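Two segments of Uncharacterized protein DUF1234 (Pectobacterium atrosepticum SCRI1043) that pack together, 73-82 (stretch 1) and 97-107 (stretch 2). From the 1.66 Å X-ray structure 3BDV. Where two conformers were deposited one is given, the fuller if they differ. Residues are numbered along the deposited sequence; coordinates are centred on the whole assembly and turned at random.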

# COMPACT_ATOMS: atom_id res chain seq x y z
N THR A 73 12.12 -8.45 10.88
CA THR A 73 13.57 -8.61 10.91
C THR A 73 14.26 -7.99 9.69
O THR A 73 15.46 -7.76 9.69
CB THR A 73 13.90 -10.08 11.00
OG1 THR A 73 13.17 -10.78 9.99
CG2 THR A 73 13.51 -10.62 12.37
N GLN A 74 13.49 -7.71 8.64
CA GLN A 74 14.05 -7.15 7.41
C GLN A 74 13.38 -5.78 7.20
O GLN A 74 12.39 -5.46 7.87
CB GLN A 74 13.71 -8.04 6.22
CG GLN A 74 13.93 -9.51 6.44
CD GLN A 74 13.58 -10.33 5.22
OE1 GLN A 74 14.40 -11.06 4.69
NE2 GLN A 74 12.35 -10.21 4.78
N PRO A 75 13.93 -4.97 6.28
CA PRO A 75 13.25 -3.76 5.87
C PRO A 75 11.92 -4.11 5.22
O PRO A 75 11.82 -5.13 4.53
CB PRO A 75 14.19 -3.16 4.85
CG PRO A 75 15.50 -3.78 5.12
CD PRO A 75 15.17 -5.17 5.53
N VAL A 76 10.92 -3.23 5.41
CA VAL A 76 9.56 -3.50 5.04
C VAL A 76 9.14 -2.61 3.87
O VAL A 76 9.58 -1.48 3.74
CB VAL A 76 8.62 -3.26 6.23
CG1 VAL A 76 7.21 -3.07 5.78
CG2 VAL A 76 8.72 -4.42 7.20
N ILE A 77 8.29 -3.16 3.02
CA ILE A 77 7.50 -2.34 2.09
C ILE A 77 6.07 -2.34 2.57
O ILE A 77 5.46 -3.40 2.67
CB ILE A 77 7.57 -2.85 0.63
CG1 ILE A 77 9.01 -2.76 0.12
CG2 ILE A 77 6.63 -2.03 -0.24
CD1 ILE A 77 9.28 -3.39 -1.24
N LEU A 78 5.54 -1.16 2.91
CA LEU A 78 4.12 -1.05 3.32
C LEU A 78 3.25 -1.00 2.08
O LEU A 78 3.50 -0.21 1.20
CB LEU A 78 3.89 0.22 4.14
CG LEU A 78 4.60 0.28 5.51
CD1 LEU A 78 4.28 1.61 6.17
CD2 LEU A 78 4.23 -0.93 6.38
N ILE A 79 2.25 -1.86 2.00
CA ILE A 79 1.39 -1.91 0.78
C ILE A 79 -0.02 -1.57 1.30
O ILE A 79 -0.73 -2.39 1.93
CB ILE A 79 1.42 -3.27 0.09
CG1 ILE A 79 2.83 -3.68 -0.36
CG2 ILE A 79 0.42 -3.31 -1.09
CD1 ILE A 79 2.97 -5.13 -0.85
N GLY A 80 -0.40 -0.31 1.09
CA GLY A 80 -1.62 0.22 1.65
C GLY A 80 -2.79 0.39 0.67
O GLY A 80 -2.56 0.69 -0.48
N HIS A 81 -4.01 0.30 1.17
CA HIS A 81 -5.19 0.61 0.37
C HIS A 81 -6.02 1.68 1.06
O HIS A 81 -6.38 1.52 2.23
CB HIS A 81 -6.07 -0.64 0.15
CG HIS A 81 -7.30 -0.41 -0.67
ND1 HIS A 81 -8.57 -0.75 -0.25
CD2 HIS A 81 -7.46 0.17 -1.89
CE1 HIS A 81 -9.45 -0.41 -1.17
NE2 HIS A 81 -8.80 0.13 -2.19
N SER A 82 -6.35 2.76 0.35
CA SER A 82 -7.33 3.75 0.85
C SER A 82 -6.91 4.37 2.21
O SER A 82 -5.82 4.96 2.32
CB SER A 82 -8.72 3.13 0.87
OG SER A 82 -9.72 4.16 0.91
N GLU A 97 11.35 4.13 11.48
CA GLU A 97 12.50 3.45 10.87
C GLU A 97 12.09 2.09 10.32
O GLU A 97 11.04 1.55 10.69
CB GLU A 97 13.61 3.25 11.92
CG GLU A 97 14.38 4.50 12.32
CD GLU A 97 15.89 4.36 12.08
OE1 GLU A 97 16.57 3.64 12.84
OE2 GLU A 97 16.39 4.97 11.11
N GLY A 98 12.94 1.55 9.45
CA GLY A 98 12.85 0.18 8.97
C GLY A 98 11.93 0.00 7.79
O GLY A 98 11.46 -1.11 7.54
N ILE A 99 11.62 1.10 7.11
CA ILE A 99 10.83 1.08 5.88
C ILE A 99 11.62 1.38 4.58
O ILE A 99 12.10 2.48 4.38
CB ILE A 99 9.56 2.02 6.02
CG1 ILE A 99 8.74 1.60 7.26
CG2 ILE A 99 8.74 2.03 4.73
CD1 ILE A 99 7.70 2.66 7.82
N ALA A 100 11.63 0.40 3.67
CA ALA A 100 12.38 0.48 2.40
C ALA A 100 11.60 1.28 1.38
O ALA A 100 12.20 2.00 0.56
CB ALA A 100 12.64 -0.93 1.85
N GLY A 101 10.27 1.16 1.41
CA GLY A 101 9.40 1.78 0.40
C GLY A 101 7.95 1.64 0.78
O GLY A 101 7.60 0.88 1.70
N VAL A 102 7.10 2.41 0.12
CA VAL A 102 5.67 2.28 0.35
C VAL A 102 4.94 2.32 -0.98
O VAL A 102 5.33 3.00 -1.93
CB VAL A 102 5.08 3.34 1.35
CG1 VAL A 102 5.72 3.24 2.73
CG2 VAL A 102 5.20 4.73 0.78
N MSE A 103 3.92 1.49 -1.06
CA MSE A 103 3.04 1.37 -2.24
C MSE A 103 1.66 1.78 -1.78
O MSE A 103 1.11 1.13 -0.87
CB MSE A 103 3.04 -0.07 -2.78
CG MSE A 103 2.06 -0.29 -3.83
SE MSE A 103 2.55 -1.93 -4.79
CE MSE A 103 0.93 -2.28 -5.70
N LEU A 104 1.14 2.86 -2.36
CA LEU A 104 -0.12 3.52 -1.96
C LEU A 104 -1.14 3.27 -3.06
O LEU A 104 -1.09 3.85 -4.13
CB LEU A 104 0.06 5.01 -1.72
CG LEU A 104 1.17 5.35 -0.75
CD1 LEU A 104 1.43 6.88 -0.51
CD2 LEU A 104 0.92 4.63 0.58
N VAL A 105 -2.10 2.41 -2.77
CA VAL A 105 -3.05 2.02 -3.79
C VAL A 105 -4.39 2.66 -3.46
O VAL A 105 -4.96 2.38 -2.41
CB VAL A 105 -3.23 0.49 -3.83
CG1 VAL A 105 -4.31 0.11 -4.93
CG2 VAL A 105 -1.86 -0.22 -4.06
N ALA A 106 -4.85 3.53 -4.35
CA ALA A 106 -6.11 4.28 -4.11
C ALA A 106 -6.08 4.97 -2.74
O ALA A 106 -7.00 4.83 -1.91
CB ALA A 106 -7.37 3.37 -4.25
N PRO A 107 -5.04 5.78 -2.49
CA PRO A 107 -5.05 6.55 -1.25
C PRO A 107 -6.30 7.43 -1.25
O PRO A 107 -6.68 7.96 -2.29
CB PRO A 107 -3.79 7.40 -1.36
CG PRO A 107 -3.57 7.56 -2.70
CD PRO A 107 -3.97 6.26 -3.38
O HOH W 1 11.73 -3.40 9.14

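The two stretches lie side by side as neighbouring parallel strands, 76-81 and 99-105, with their directions 11° apart. Thr-73 does not reach stretch 2. At Gln-74 the link is through water: water 1 donates to Gln-74 O at 2.5 Å and to Gly-98 O at 2.8 Å. The CA-to-CB bond of Gln-74 points sideways, and the end of its side chain leads away from stretch 2. Pro-75 packs its CB against Ala-100 CB at 4.0 Å.

The ladder of backbone hydrogen bonds begins at Val-76. Val-76 N donates to Gly-98 O at 3.1 Å, and Ala-100 N donates to Val-76 O at 2.8 Å. Gly-98 O therefore accepts from both the water and the strand. Gly-98 has a positive phi of 86°, which favours glycine.

Between Val-76 and Ile-77 the register shifts by one residue, a beta bulge. Val-76 pairs with Ile-99, but Ile-77 pairs with Gly-101. Ala-100 is the extra residue. Its phi/psi of -81/-35 departs from extended geometry, and its CB points toward stretch 1. There it meets Pro-75 and also Ile-77, whose CG1 is 4.4 Å from Ala-100 CB. Ile-77 CA also makes a short CA-H...O contact with Gly-101 O, at 3.2 Å.

Beyond the bulge the pairing is regular. Leu-78 N donates to Gly-101 O at 3.1 Å, and Met-103 N donates to Leu-78 O at 2.9 Å. The latter bond is nearly straight, with an angle of 176° at the hydrogen. Leu-78 has the largest area covered by the other stretch, 71 Å². Its CD1 lies 3.9 Å from Ile-99 CD1, and its CB lies 3.8 Å from Val-102 CG1. These side chains share one face of the sheet.

Ile-79 points to the other face, with Met-103, a selenomethionine. Ile-79 CG1 and Met-103 CB are 4.4 Å apart, a loose apolar contact. Gly-80 contributes backbone alone. Its N donates to Met-103 O at 2.9 Å, and its O accepts from Val-105 N, also at 2.9 Å.

His-81 shares its face with Ile-79. Its CA approaches Val-105 O at 3.3 Å in a CA-H...O contact. The ring CD2 is 4.0 Å from Ala-106 CB, while NE2 is hydrogen-bonded elsewhere in the structure.

Ser-82 closes the ladder: its N donates to Val-105 O at 3.1 Å. Its CA lies 3.0 Å from Ala-106 O, another CA-H...O contact. Ser-82 occupies the N-cap position before a helix, but its side chain makes no capping bond.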